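Long-range contacts in proteasome chaperone 3 (Saccharomyces cerevisiae, PDB 2Z5B), which assists assembly of the yeast 20S proteasome by promoting formation of the alpha-ring, working as a heterodimer with POC4: residues M1-F6 and Y28-H33; L40-N45 and L141-S146; E47-Y52 and M145-W150; Y52-K57 and S93-V98. All blocks are in the same frame, centred on the assembly; numbering follows the deposited sequence.

Contact 1 of 4, residues M1-F6 and Y28-H33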
loop_
_atom_site.group_PDB
_atom_site.type_symbol
_atom_site.label_atom_id
_atom_site.label_comp_id
_atom_site.label_asym_id
_atom_site.label_seq_id
_atom_site.Cartn_x
_atom_site.Cartn_y
_atom_site.Cartn_z
ATOM N N MET B 1 11.084 3.352 5.772
ATOM C CA MET B 1 12.544 3.416 5.454
ATOM C C MET B 1 12.964 2.260 4.542
ATOM O O MET B 1 13.658 2.482 3.551
ATOM C CB MET B 1 13.385 3.479 6.740
ATOM C CG MET B 1 14.909 3.244 6.579
ATOM S SD MET B 1 15.753 4.215 5.296
ATOM C CE MET B 1 15.567 5.893 5.918
ATOM N N ILE B 2 12.520 1.042 4.846
ATOM C CA ILE B 2 12.847 -0.100 3.984
ATOM C C ILE B 2 11.734 -0.431 2.982
ATOM O O ILE B 2 10.618 -0.783 3.354
ATOM C CB ILE B 2 13.269 -1.351 4.784
ATOM C CG1 ILE B 2 14.454 -1.016 5.698
ATOM C CG2 ILE B 2 13.667 -2.484 3.832
ATOM C CD1 ILE B 2 14.422 -1.737 7.046
ATOM N N SER B 3 12.058 -0.290 1.704
ATOM C CA SER B 3 11.121 -0.626 0.640
ATOM C C SER B 3 11.583 -1.933 -0.001
ATOM O O SER B 3 12.795 -2.182 -0.114
ATOM C CB SER B 3 11.053 0.504 -0.379
ATOM O OG SER B 3 10.144 0.206 -1.428
ATOM N N TYR B 4 10.613 -2.784 -0.338
ATOM C CA TYR B 4 10.842 -3.978 -1.136
ATOM C C TYR B 4 10.100 -3.797 -2.448
ATOM O O TYR B 4 9.033 -3.173 -2.476
ATOM C CB TYR B 4 10.322 -5.231 -0.423
ATOM C CG TYR B 4 10.891 -5.417 0.967
ATOM C CD1 TYR B 4 12.079 -6.124 1.170
ATOM C CD2 TYR B 4 10.242 -4.867 2.083
ATOM C CE1 TYR B 4 12.599 -6.283 2.458
ATOM C CE2 TYR B 4 10.748 -5.021 3.354
ATOM C CZ TYR B 4 11.929 -5.723 3.536
ATOM O OH TYR B 4 12.440 -5.880 4.812
ATOM N N GLU B 5 10.665 -4.304 -3.540
ATOM C CA GLU B 5 10.005 -4.174 -4.850
ATOM C C GLU B 5 10.453 -5.233 -5.846
ATOM O O GLU B 5 11.518 -5.843 -5.685
ATOM C CB GLU B 5 10.224 -2.779 -5.451
ATOM C CG GLU B 5 11.572 -2.627 -6.138
ATOM C CD GLU B 5 11.845 -1.231 -6.657
ATOM O OE1 GLU B 5 10.898 -0.513 -7.049
ATOM O OE2 GLU B 5 13.041 -0.864 -6.698
ATOM N N PHE B 6 9.638 -5.424 -6.883
ATOM C CA PHE B 6 9.889 -6.431 -7.932
ATOM C C PHE B 6 9.098 -6.021 -9.151
ATOM O O PHE B 6 7.897 -5.728 -9.060
ATOM C CB PHE B 6 9.435 -7.828 -7.480
ATOM C CG PHE B 6 9.949 -8.965 -8.348
ATOM C CD1 PHE B 6 11.208 -9.518 -8.115
ATOM C CD2 PHE B 6 9.163 -9.496 -9.368
ATOM C CE1 PHE B 6 11.684 -10.577 -8.905
ATOM C CE2 PHE B 6 9.619 -10.566 -10.156
ATOM C CZ PHE B 6 10.894 -11.103 -9.920
ATOM N N TYR B 28 4.098 -4.822 -11.303
ATOM C CA TYR B 28 4.974 -4.176 -10.321
ATOM C C TYR B 28 4.470 -4.396 -8.908
ATOM O O TYR B 28 3.315 -4.098 -8.585
ATOM C CB TYR B 28 5.126 -2.680 -10.596
ATOM C CG TYR B 28 6.013 -1.987 -9.580
ATOM C CD1 TYR B 28 7.403 -2.156 -9.604
ATOM C CD2 TYR B 28 5.460 -1.176 -8.583
ATOM C CE1 TYR B 28 8.218 -1.527 -8.657
ATOM C CE2 TYR B 28 6.261 -0.551 -7.643
ATOM C CZ TYR B 28 7.634 -0.740 -7.684
ATOM O OH TYR B 28 8.429 -0.128 -6.752
ATOM N N VAL B 29 5.340 -4.962 -8.081
ATOM C CA VAL B 29 5.009 -5.219 -6.702
ATOM C C VAL B 29 5.946 -4.395 -5.840
ATOM O O VAL B 29 7.146 -4.249 -6.153
ATOM C CB VAL B 29 5.076 -6.707 -6.384
ATOM C CG1 VAL B 29 4.678 -6.959 -4.979
ATOM C CG2 VAL B 29 4.117 -7.490 -7.327
ATOM N N GLN B 30 5.384 -3.814 -4.783
ATOM C CA GLN B 30 6.193 -3.089 -3.794
ATOM C C GLN B 30 5.561 -3.263 -2.425
ATOM O O GLN B 30 4.320 -3.399 -2.292
ATOM C CB GLN B 30 6.342 -1.610 -4.166
ATOM C CG GLN B 30 7.286 -0.783 -3.230
ATOM C CD GLN B 30 6.622 -0.347 -1.931
ATOM O OE1 GLN B 30 5.393 -0.355 -1.812
ATOM N NE2 GLN B 30 7.429 0.027 -0.949
ATOM N N ALA B 31 6.405 -3.311 -1.402
ATOM C CA ALA B 31 5.918 -3.484 -0.050
ATOM C C ALA B 31 6.719 -2.660 0.943
ATOM O O ALA B 31 7.968 -2.608 0.886
ATOM C CB ALA B 31 5.928 -4.941 0.341
ATOM N N THR B 32 5.986 -1.998 1.830
ATOM C CA THR B 32 6.568 -1.342 2.996
ATOM C C THR B 32 6.076 -2.075 4.241
ATOM O O THR B 32 4.889 -2.359 4.363
ATOM C CB THR B 32 6.155 0.150 3.065
ATOM O OG1 THR B 32 6.244 0.731 1.761
ATOM C CG2 THR B 32 7.096 0.922 4.014
ATOM N N HIS B 33 6.995 -2.385 5.158
ATOM C CA HIS B 33 6.675 -3.147 6.361
ATOM C C HIS B 33 6.647 -2.200 7.541
ATOM O O HIS B 33 7.572 -1.392 7.704
ATOM C CB HIS B 33 7.748 -4.217 6.619
ATOM C CG HIS B 33 7.759 -5.327 5.602
ATOM N ND1 HIS B 33 8.209 -6.595 5.895
ATOM C CD2 HIS B 33 7.372 -5.356 4.306
ATOM C CE1 HIS B 33 8.106 -7.361 4.820
ATOM N NE2 HIS B 33 7.590 -6.636 3.843
#
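Tyr4 and Phe6 pair with Ala31 and Val29 as the hydrogen-bonded positions of an antiparallel strand pair, the strands running at 166° to each other. Four backbone bonds join them; in the Tyr4–Ala31 pair Tyr4 N lies 2.9 Å from Ala31 O and Ala31 N 2.8 Å from Tyr4 O. Between these pairs Glu5 CA comes within 4.1 Å of Gln30 CA.

Polar side chains meet on the face of Ser3, Glu5 and Gln30. The carboxamide of Gln30 donates through NE2 to Ser3 OG at 2.8 Å, an almost straight bond lying in the amide plane. The same NE2 donates to Thr32 OG1, while OE1 takes a bond from Gln41 NE2 of the next strand, which fixes the rotation of the amide.

Aromatic packing occupies the other face. Tyr4 CE2 sits 3.5 Å above the centre of the His33 imidazole, and the two planes are inclined at 43°. Tyr4 CB also touches the small methyl of Ala31, and Met176 of helix 162-176 packs against both residues.

The chemistry is thus divided: an amide suits the hydroxyl-lined face, where Thr8 of the YPL144W chain packs on Ser3, whereas rings and methyls suit the face covered by helices.

Contact 2 of 4, residues L40-N45 and L141-S146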
loop_
_atom_site.group_PDB
_atom_site.type_symbol
_atom_site.label_atom_id
_atom_site.label_comp_id
_atom_site.label_asym_id
_atom_site.label_seq_id
_atom_site.Cartn_x
_atom_site.Cartn_y
_atom_site.Cartn_z
ATOM N N LEU B 40 1.191 -3.599 0.879
ATOM C CA LEU B 40 1.595 -4.207 -0.386
ATOM C C LEU B 40 0.897 -3.565 -1.571
ATOM O O LEU B 40 -0.341 -3.408 -1.559
ATOM C CB LEU B 40 1.294 -5.725 -0.373
ATOM C CG LEU B 40 1.604 -6.516 -1.648
ATOM C CD1 LEU B 40 3.111 -6.566 -1.891
ATOM C CD2 LEU B 40 1.041 -7.936 -1.514
ATOM N N GLN B 41 1.681 -3.188 -2.587
ATOM C CA GLN B 41 1.147 -2.697 -3.857
ATOM C C GLN B 41 1.304 -3.778 -4.900
ATOM O O GLN B 41 2.375 -4.390 -5.006
ATOM C CB GLN B 41 1.910 -1.474 -4.371
ATOM C CG GLN B 41 1.720 -0.200 -3.574
ATOM C CD GLN B 41 2.459 0.930 -4.214
ATOM O OE1 GLN B 41 1.950 1.572 -5.143
ATOM N NE2 GLN B 41 3.660 1.189 -3.737
ATOM N N ILE B 42 0.244 -4.019 -5.668
ATOM C CA ILE B 42 0.361 -4.856 -6.876
ATOM C C ILE B 42 -0.224 -4.125 -8.073
ATOM O O ILE B 42 -1.445 -4.070 -8.245
ATOM C CB ILE B 42 -0.311 -6.233 -6.740
ATOM C CG1 ILE B 42 0.002 -6.871 -5.373
ATOM C CG2 ILE B 42 0.165 -7.139 -7.877
ATOM C CD1 ILE B 42 -0.822 -8.096 -5.048
ATOM N N ARG B 43 0.640 -3.554 -8.891
ATOM C CA ARG B 43 0.201 -2.703 -9.976
ATOM C C ARG B 43 0.317 -3.370 -11.342
ATOM O O ARG B 43 1.297 -4.048 -11.628
ATOM C CB ARG B 43 1.011 -1.412 -9.985
ATOM C CG ARG B 43 0.785 -0.535 -8.762
ATOM C CD ARG B 43 1.460 0.780 -8.999
ATOM N NE ARG B 43 1.407 1.677 -7.844
ATOM C CZ ARG B 43 1.301 2.995 -7.948
ATOM N NH1 ARG B 43 1.159 3.553 -9.155
ATOM N NH2 ARG B 43 1.291 3.755 -6.844
ATOM N N LEU B 44 -0.676 -3.115 -12.192
ATOM C CA LEU B 44 -0.693 -3.623 -13.562
ATOM C C LEU B 44 -0.597 -2.432 -14.483
ATOM O O LEU B 44 -1.490 -1.581 -14.493
ATOM C CB LEU B 44 -1.979 -4.409 -13.852
ATOM C CG LEU B 44 -2.108 -5.051 -15.254
ATOM C CD1 LEU B 44 -0.885 -5.872 -15.595
ATOM C CD2 LEU B 44 -3.358 -5.903 -15.348
ATOM N N ASN B 45 0.497 -2.372 -15.241
ATOM C CA ASN B 45 0.840 -1.191 -16.039
ATOM C C ASN B 45 0.763 0.108 -15.214
ATOM O O ASN B 45 0.298 1.132 -15.698
ATOM C CB ASN B 45 -0.030 -1.102 -17.306
ATOM C CG ASN B 45 0.358 -2.139 -18.376
ATOM O OD1 ASN B 45 -0.421 -2.423 -19.288
ATOM N ND2 ASN B 45 1.555 -2.687 -18.272
ATOM N N LEU B 141 -2.502 -7.067 6.931
ATOM C CA LEU B 141 -1.971 -6.769 5.611
ATOM C C LEU B 141 -2.943 -5.900 4.842
ATOM O O LEU B 141 -4.116 -6.247 4.666
ATOM C CB LEU B 141 -1.660 -8.072 4.851
ATOM C CG LEU B 141 -1.125 -8.111 3.416
ATOM C CD1 LEU B 141 0.159 -7.291 3.190
ATOM C CD2 LEU B 141 -0.888 -9.565 3.004
ATOM N N LEU B 142 -2.441 -4.766 4.373
ATOM C CA LEU B 142 -3.194 -3.861 3.521
ATOM C C LEU B 142 -2.690 -4.042 2.090
ATOM O O LEU B 142 -1.482 -3.921 1.832
ATOM C CB LEU B 142 -2.980 -2.427 4.041
ATOM C CG LEU B 142 -3.975 -1.270 3.922
ATOM C CD1 LEU B 142 -5.412 -1.679 4.107
ATOM C CD2 LEU B 142 -3.606 -0.190 4.946
ATOM N N ILE B 143 -3.595 -4.398 1.176
ATOM C CA ILE B 143 -3.220 -4.681 -0.217
ATOM C C ILE B 143 -3.914 -3.720 -1.160
ATOM O O ILE B 143 -5.140 -3.687 -1.236
ATOM C CB ILE B 143 -3.515 -6.160 -0.668
ATOM C CG1 ILE B 143 -2.856 -7.155 0.294
ATOM C CG2 ILE B 143 -3.015 -6.387 -2.112
ATOM C CD1 ILE B 143 -3.288 -8.638 0.115
ATOM N N SER B 144 -3.128 -2.929 -1.871
ATOM C CA SER B 144 -3.663 -2.092 -2.933
ATOM C C SER B 144 -3.253 -2.712 -4.255
ATOM O O SER B 144 -2.071 -2.986 -4.473
ATOM C CB SER B 144 -3.147 -0.657 -2.824
ATOM O OG SER B 144 -3.597 -0.032 -1.632
ATOM N N MET B 145 -4.217 -2.939 -5.135
ATOM C CA MET B 145 -3.922 -3.628 -6.383
ATOM C C MET B 145 -4.819 -3.223 -7.550
ATOM O O MET B 145 -5.852 -2.589 -7.345
ATOM C CB MET B 145 -3.954 -5.155 -6.169
ATOM C CG MET B 145 -5.284 -5.737 -5.674
ATOM S SD MET B 145 -5.129 -7.524 -5.315
ATOM C CE MET B 145 -3.911 -7.995 -6.515
ATOM N N SER B 146 -4.402 -3.587 -8.761
ATOM C CA SER B 146 -5.244 -3.453 -9.956
ATOM C C SER B 146 -6.197 -4.643 -10.044
ATOM O O SER B 146 -5.751 -5.791 -10.114
ATOM C CB SER B 146 -4.379 -3.407 -11.215
ATOM O OG SER B 146 -5.156 -3.586 -12.397
#
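Ile42 CG1 stands anti to the carbonyl carbon (chi1 -43°), and Met145 CG lies between its own backbone N and carbonyl carbon (chi1 60°); both chains then run side by side in the same direction. A bend at chi3 of Met145 (-32°) places CE only 3.4 Å from Ile42 CD1, tighter than usual for two carbons. CD1 also meets Ile143 CG2 at 4.0 Å. A branched isoleucine can thus touch two partners at once, and a thin, flexible methionine can follow its outline.

Earlier in the strand, Leu40 CB touches Leu141 CD1 at 4.1 Å. Beyond Ile42, Leu44 CB rests on Ser146 OG, a small side chain whose hydroxyl accepts from Lys148 N.

The backbones are held by four bonds in the parallel pattern. Leu40 and Ile42 each use both N and O, reaching Leu142 O, Ser144 N, Ser144 O and Ser146 N in turn; Leu40 N to Leu142 O measures 2.9 Å.

The face of Gln41, Arg43 and Ser144 is largely polar, though Leu142 shares it. Arg43 grips Gln41 OE1 side-on with NE and NH2, both 2.8 Å from that oxygen. Ser144 OG bonds to Tyr62 OH of the YPL144W chain, and Gln41 and Arg43 also bond to that subunit.

Ile116 of helix 109-124 covers Leu40, Ile42 and Leu141, a helix packed on one face of a mixed sheet, at its one parallel strand pair, in the middle of the strand order.

Contact 3 of 4, residues E47-Y52 and M145-W150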
loop_
_atom_site.group_PDB
_atom_site.type_symbol
_atom_site.label_atom_id
_atom_site.label_comp_id
_atom_site.label_asym_id
_atom_site.label_seq_id
_atom_site.Cartn_x
_atom_site.Cartn_y
_atom_site.Cartn_z
ATOM N N GLU B 47 -1.114 0.792 -12.834
ATOM C CA GLU B 47 -2.461 1.051 -12.331
ATOM C C GLU B 47 -2.771 0.269 -11.071
ATOM O O GLU B 47 -2.258 -0.827 -10.859
ATOM C CB GLU B 47 -3.525 0.789 -13.410
ATOM C CG GLU B 47 -3.341 1.666 -14.625
ATOM C CD GLU B 47 -4.389 1.436 -15.709
ATOM O OE1 GLU B 47 -5.400 0.745 -15.440
ATOM O OE2 GLU B 47 -4.188 1.972 -16.831
ATOM N N MET B 48 -3.648 0.846 -10.259
ATOM C CA MET B 48 -3.999 0.333 -8.951
ATOM C C MET B 48 -5.321 1.001 -8.586
ATOM O O MET B 48 -5.389 2.231 -8.536
ATOM C CB MET B 48 -2.911 0.735 -7.954
ATOM C CG MET B 48 -3.036 0.154 -6.592
ATOM S SD MET B 48 -1.425 0.205 -5.813
ATOM C CE MET B 48 -1.375 1.860 -5.124
ATOM N N ASP B 49 -6.359 0.206 -8.327
ATOM C CA ASP B 49 -7.723 0.752 -8.210
ATOM C C ASP B 49 -8.538 0.169 -7.052
ATOM O O ASP B 49 -9.668 0.587 -6.805
ATOM C CB ASP B 49 -8.482 0.545 -9.538
ATOM C CG ASP B 49 -8.731 -0.933 -9.858
ATOM O OD1 ASP B 49 -8.439 -1.805 -9.014
ATOM O OD2 ASP B 49 -9.226 -1.228 -10.971
ATOM N N SER B 50 -7.969 -0.804 -6.351
ATOM C CA SER B 50 -8.662 -1.457 -5.241
ATOM C C SER B 50 -7.767 -1.536 -4.019
ATOM O O SER B 50 -6.545 -1.494 -4.143
ATOM C CB SER B 50 -9.113 -2.867 -5.654
ATOM O OG SER B 50 -9.743 -2.850 -6.933
ATOM N N THR B 51 -8.363 -1.627 -2.838
ATOM C CA THR B 51 -7.599 -1.815 -1.603
ATOM C C THR B 51 -8.389 -2.692 -0.647
ATOM O O THR B 51 -9.596 -2.485 -0.455
ATOM C CB THR B 51 -7.218 -0.473 -0.917
ATOM O OG1 THR B 51 -6.330 0.273 -1.759
ATOM C CG2 THR B 51 -6.534 -0.708 0.427
ATOM N N TYR B 52 -7.697 -3.654 -0.046
ATOM C CA TYR B 52 -8.292 -4.597 0.889
ATOM C C TYR B 52 -7.462 -4.703 2.143
ATOM O O TYR B 52 -6.231 -4.656 2.091
ATOM C CB TYR B 52 -8.431 -5.989 0.247
ATOM C CG TYR B 52 -9.152 -5.940 -1.076
ATOM C CD1 TYR B 52 -10.550 -5.928 -1.139
ATOM C CD2 TYR B 52 -8.436 -5.850 -2.267
ATOM C CE1 TYR B 52 -11.211 -5.842 -2.374
ATOM C CE2 TYR B 52 -9.080 -5.779 -3.489
ATOM C CZ TYR B 52 -10.461 -5.781 -3.539
ATOM O OH TYR B 52 -11.065 -5.705 -4.778
ATOM N N MET B 145 -4.217 -2.939 -5.135
ATOM C CA MET B 145 -3.922 -3.628 -6.383
ATOM C C MET B 145 -4.819 -3.223 -7.550
ATOM O O MET B 145 -5.852 -2.589 -7.345
ATOM C CB MET B 145 -3.954 -5.155 -6.169
ATOM C CG MET B 145 -5.284 -5.737 -5.674
ATOM S SD MET B 145 -5.129 -7.524 -5.315
ATOM C CE MET B 145 -3.911 -7.995 -6.515
ATOM N N SER B 146 -4.402 -3.587 -8.761
ATOM C CA SER B 146 -5.244 -3.453 -9.956
ATOM C C SER B 146 -6.197 -4.643 -10.044
ATOM O O SER B 146 -5.751 -5.791 -10.114
ATOM C CB SER B 146 -4.379 -3.407 -11.215
ATOM O OG SER B 146 -5.156 -3.586 -12.397
ATOM N N SER B 147 -7.502 -4.363 -10.053
ATOM C CA SER B 147 -8.528 -5.386 -10.262
ATOM C C SER B 147 -8.417 -6.055 -11.642
ATOM O O SER B 147 -8.967 -7.137 -11.866
ATOM C CB SER B 147 -9.918 -4.759 -10.116
ATOM O OG SER B 147 -10.093 -3.721 -11.063
ATOM N N LYS B 148 -7.713 -5.404 -12.561
ATOM C CA LYS B 148 -7.577 -5.895 -13.937
ATOM C C LYS B 148 -6.564 -7.035 -14.095
ATOM O O LYS B 148 -6.445 -7.619 -15.180
ATOM C CB LYS B 148 -7.236 -4.743 -14.880
ATOM C CG LYS B 148 -8.255 -3.600 -14.827
ATOM C CD LYS B 148 -8.642 -3.109 -16.216
ATOM C CE LYS B 148 -9.829 -3.895 -16.790
ATOM N NZ LYS B 148 -11.113 -3.620 -16.065
ATOM N N ILE B 149 -5.830 -7.345 -13.024
ATOM C CA ILE B 149 -4.955 -8.522 -13.001
ATOM C C ILE B 149 -5.800 -9.802 -12.974
ATOM O O ILE B 149 -5.396 -10.843 -13.493
ATOM C CB ILE B 149 -3.998 -8.527 -11.772
ATOM C CG1 ILE B 149 -3.180 -7.236 -11.696
ATOM C CG2 ILE B 149 -3.044 -9.734 -11.826
ATOM C CD1 ILE B 149 -2.486 -7.031 -10.375
ATOM N N TRP B 150 -6.979 -9.706 -12.369
ATOM C CA TRP B 150 -7.817 -10.867 -12.093
ATOM C C TRP B 150 -9.054 -10.893 -12.983
ATOM O O TRP B 150 -9.038 -10.342 -14.083
ATOM C CB TRP B 150 -8.219 -10.858 -10.618
ATOM C CG TRP B 150 -7.045 -10.555 -9.731
ATOM C CD1 TRP B 150 -6.812 -9.397 -9.037
ATOM C CD2 TRP B 150 -5.919 -11.409 -9.480
ATOM N NE1 TRP B 150 -5.626 -9.492 -8.353
ATOM C CE2 TRP B 150 -5.055 -10.711 -8.608
ATOM C CE3 TRP B 150 -5.567 -12.701 -9.895
ATOM C CZ2 TRP B 150 -3.856 -11.257 -8.147
ATOM C CZ3 TRP B 150 -4.373 -13.243 -9.437
ATOM C CH2 TRP B 150 -3.532 -12.520 -8.570
#
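Asp49 turns its carboxylate to Ser147 and meets it with both oxygens. CG lies between the backbone N and the carbonyl carbon (chi1 66°), which carries the group across to the start of the 147-149 turn. OD2 takes the Ser147 hydroxyl on its syn lone pair, OG standing 2.6 Å away. OD1 receives Ser147 N at 2.9 Å, also on the syn side but 30° out of the carboxylate plane. Ser50 OG donates to this same OD1 at 2.7 Å from the opposite face of the plane. Three bonds therefore hold the acid, and they would probably stabilise its charged form. Aspartate suits the place because its short chain can receive a backbone N-H and a hydroxyl together; serine offers both.

Beneath it lies a classic beta bulge: Asp49 and Ser50 both face Met145. Met145 O accepts Ser50 N nearly along the C=O axis and Asp49 N from above the carbonyl plane, the latter at 3.0 Å. Met145 N returns a bond to Ser50 O.

The Met145 side chain leaves on the same face as Ser50, its CG 4.4 Å from Tyr52 CE2 at the ring edge. Met48 CG packs against Met145 N at 3.6 Å, and Ser146 CB lies against Glu47 O.

The bulge stands where strand 50-56 begins beside the end of strand 140-145. Val109 and Cys113 of helix 109-124 touch the Tyr52 side chain, and Met48 lies over Gln41 of strand 38-44, touching Ser42 of the YPL144W chain.

Contact 4 of 4, residues Y52-K57 and S93-V98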
loop_
_atom_site.group_PDB
_atom_site.type_symbol
_atom_site.label_atom_id
_atom_site.label_comp_id
_atom_site.label_asym_id
_atom_site.label_seq_id
_atom_site.Cartn_x
_atom_site.Cartn_y
_atom_site.Cartn_z
ATOM N N TYR B 52 -7.697 -3.654 -0.046
ATOM C CA TYR B 52 -8.292 -4.597 0.889
ATOM C C TYR B 52 -7.462 -4.703 2.143
ATOM O O TYR B 52 -6.231 -4.656 2.091
ATOM C CB TYR B 52 -8.431 -5.989 0.247
ATOM C CG TYR B 52 -9.152 -5.940 -1.076
ATOM C CD1 TYR B 52 -10.550 -5.928 -1.139
ATOM C CD2 TYR B 52 -8.436 -5.850 -2.267
ATOM C CE1 TYR B 52 -11.211 -5.842 -2.374
ATOM C CE2 TYR B 52 -9.080 -5.779 -3.489
ATOM C CZ TYR B 52 -10.461 -5.781 -3.539
ATOM O OH TYR B 52 -11.065 -5.705 -4.778
ATOM N N GLU B 53 -8.145 -4.837 3.270
ATOM C CA GLU B 53 -7.492 -5.121 4.525
ATOM C C GLU B 53 -7.724 -6.589 4.871
ATOM O O GLU B 53 -8.873 -7.052 4.942
ATOM C CB GLU B 53 -8.001 -4.179 5.628
ATOM C CG GLU B 53 -7.239 -4.299 6.937
ATOM C CD GLU B 53 -7.552 -3.190 7.926
ATOM O OE1 GLU B 53 -8.721 -2.739 8.012
ATOM O OE2 GLU B 53 -6.614 -2.770 8.634
ATOM N N VAL B 54 -6.619 -7.313 5.044
ATOM C CA VAL B 54 -6.640 -8.726 5.405
ATOM C C VAL B 54 -6.106 -8.877 6.835
ATOM O O VAL B 54 -4.946 -8.553 7.114
ATOM C CB VAL B 54 -5.818 -9.580 4.391
ATOM C CG1 VAL B 54 -6.217 -11.065 4.471
ATOM C CG2 VAL B 54 -6.011 -9.061 2.967
ATOM N N SER B 55 -6.963 -9.339 7.746
ATOM C CA SER B 55 -6.556 -9.573 9.135
ATOM C C SER B 55 -6.990 -10.951 9.644
ATOM O O SER B 55 -8.023 -11.477 9.231
ATOM C CB SER B 55 -7.074 -8.467 10.063
ATOM O OG SER B 55 -8.488 -8.398 10.045
ATOM N N SER B 56 -6.187 -11.523 10.536
ATOM C CA SER B 56 -6.426 -12.875 11.037
ATOM C C SER B 56 -7.573 -12.935 12.036
ATOM O O SER B 56 -7.685 -12.078 12.919
ATOM C CB SER B 56 -5.155 -13.457 11.663
ATOM O OG SER B 56 -4.713 -12.661 12.747
ATOM N N LYS B 57 -8.419 -13.957 11.885
ATOM C CA LYS B 57 -9.490 -14.243 12.836
ATOM C C LYS B 57 -8.923 -14.826 14.136
ATOM O O LYS B 57 -8.515 -15.995 14.170
ATOM C CB LYS B 57 -10.502 -15.220 12.216
ATOM C CG LYS B 57 -11.831 -14.615 11.794
ATOM C CD LYS B 57 -11.751 -13.851 10.479
ATOM C CE LYS B 57 -13.143 -13.585 9.910
ATOM N NZ LYS B 57 -13.999 -12.728 10.793
ATOM N N SER B 93 -6.353 -21.498 9.247
ATOM C CA SER B 93 -5.865 -20.142 9.069
ATOM C C SER B 93 -6.911 -19.303 8.344
ATOM O O SER B 93 -6.854 -19.159 7.119
ATOM C CB SER B 93 -4.577 -20.152 8.247
ATOM O OG SER B 93 -4.880 -20.326 6.869
ATOM N N ASP B 94 -7.858 -18.751 9.096
ATOM C CA ASP B 94 -8.900 -17.924 8.507
ATOM C C ASP B 94 -8.634 -16.439 8.669
ATOM O O ASP B 94 -8.063 -16.010 9.671
ATOM C CB ASP B 94 -10.262 -18.289 9.082
ATOM C CG ASP B 94 -10.770 -19.614 8.554
ATOM O OD1 ASP B 94 -10.686 -19.845 7.324
ATOM O OD2 ASP B 94 -11.238 -20.425 9.376
ATOM N N TYR B 95 -9.052 -15.670 7.668
ATOM C CA TYR B 95 -8.871 -14.229 7.653
ATOM C C TYR B 95 -10.179 -13.508 7.362
ATOM O O TYR B 95 -11.130 -14.083 6.813
ATOM C CB TYR B 95 -7.812 -13.812 6.616
ATOM C CG TYR B 95 -6.440 -14.384 6.878
ATOM C CD1 TYR B 95 -6.121 -15.682 6.479
ATOM C CD2 TYR B 95 -5.466 -13.636 7.531
ATOM C CE1 TYR B 95 -4.881 -16.222 6.724
ATOM C CE2 TYR B 95 -4.209 -14.164 7.773
ATOM C CZ TYR B 95 -3.931 -15.465 7.364
ATOM O OH TYR B 95 -2.701 -16.007 7.597
ATOM N N GLN B 96 -10.210 -12.245 7.762
ATOM C CA GLN B 96 -11.264 -11.320 7.411
ATOM C C GLN B 96 -10.702 -10.427 6.300
ATOM O O GLN B 96 -9.659 -9.788 6.482
ATOM C CB GLN B 96 -11.634 -10.493 8.653
ATOM C CG GLN B 96 -12.779 -9.501 8.474
ATOM C CD GLN B 96 -12.981 -8.605 9.691
ATOM O OE1 GLN B 96 -13.964 -8.748 10.422
ATOM N NE2 GLN B 96 -12.051 -7.676 9.913
ATOM N N VAL B 97 -11.365 -10.422 5.147
ATOM C CA VAL B 97 -11.003 -9.533 4.044
ATOM C C VAL B 97 -12.021 -8.399 3.935
ATOM O O VAL B 97 -13.198 -8.627 3.644
ATOM C CB VAL B 97 -10.898 -10.273 2.691
ATOM C CG1 VAL B 97 -10.592 -9.283 1.555
ATOM C CG2 VAL B 97 -9.839 -11.366 2.760
ATOM N N VAL B 98 -11.559 -7.182 4.184
ATOM C CA VAL B 98 -12.417 -5.996 4.097
ATOM C C VAL B 98 -12.003 -5.133 2.910
ATOM O O VAL B 98 -10.837 -4.751 2.775
ATOM C CB VAL B 98 -12.387 -5.167 5.405
ATOM C CG1 VAL B 98 -13.300 -3.936 5.303
ATOM C CG2 VAL B 98 -12.799 -6.013 6.588
#
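Val54 CG1 fits between two neighbours across an antiparallel strand pair at the edge of the mixed sheet: Tyr95 CB at 3.8 Å and Val97 CG2 at 4.0 Å. Val54 and Val97 lie side by side, pointing the same way, while Tyr95 crosses Val54 obliquely. Branched valines suit this row because their methyls fill the gaps left along an extended backbone. Val97 CG1 extends the row to Tyr52 CB.

Farther on, the Tyr95 ring lies against the neighbouring strand, CD2 coming 3.7 Å from Ser56 CA. The small serine lets the aromatic ring come close to the backbone. Helix 109-124 backs this face, with Arg121 touching both Ser56 and Tyr95.

Five backbone bonds fix the register. Glu53 and Val98 exchange two, Ser55 and Gln96 two more, and Lys57 N reaches Asp94 O. Glu53, Ser55 and Gln96 make the other face more polar, with Val98 among them; Glu53 OE1 forms a salt bridge with Lys100, just after strand 95-99.

Lys57 closes the contact with the aliphatic part of its chain. Bent at chi2 (78°), it lies across Gln96 at about a right angle, with CE 3.7 Å from Gln96 CB and CD 3.5 Å from Gln96 N.

All four contacts belong to one mixed sheet and together join neighbouring strands from one outermost strand to the other, apart from the 26-33 and 38-44 pair, which backbone bonds link. Contact 1 joins an outermost strand to 26-33, which passes to contact 2 through Gln30 O to Gln41 N and Tyr28 O to Arg43 N, each 2.7 Å. Contacts 2 and 3 share Met145 and Ser146, and their centres are about 6 Å apart; Ser144 OG meets Thr51 OG1 at 2.8 Å. Contact 4 continues along strand 50-56 from the shared Tyr52, its centre about 17 Å from that of contact 3. Contacts 1 and 4 lie farthest apart, about 21 Å between centres. Each has residues touching the YPL144W chain, most extensively contacts 1 to 3.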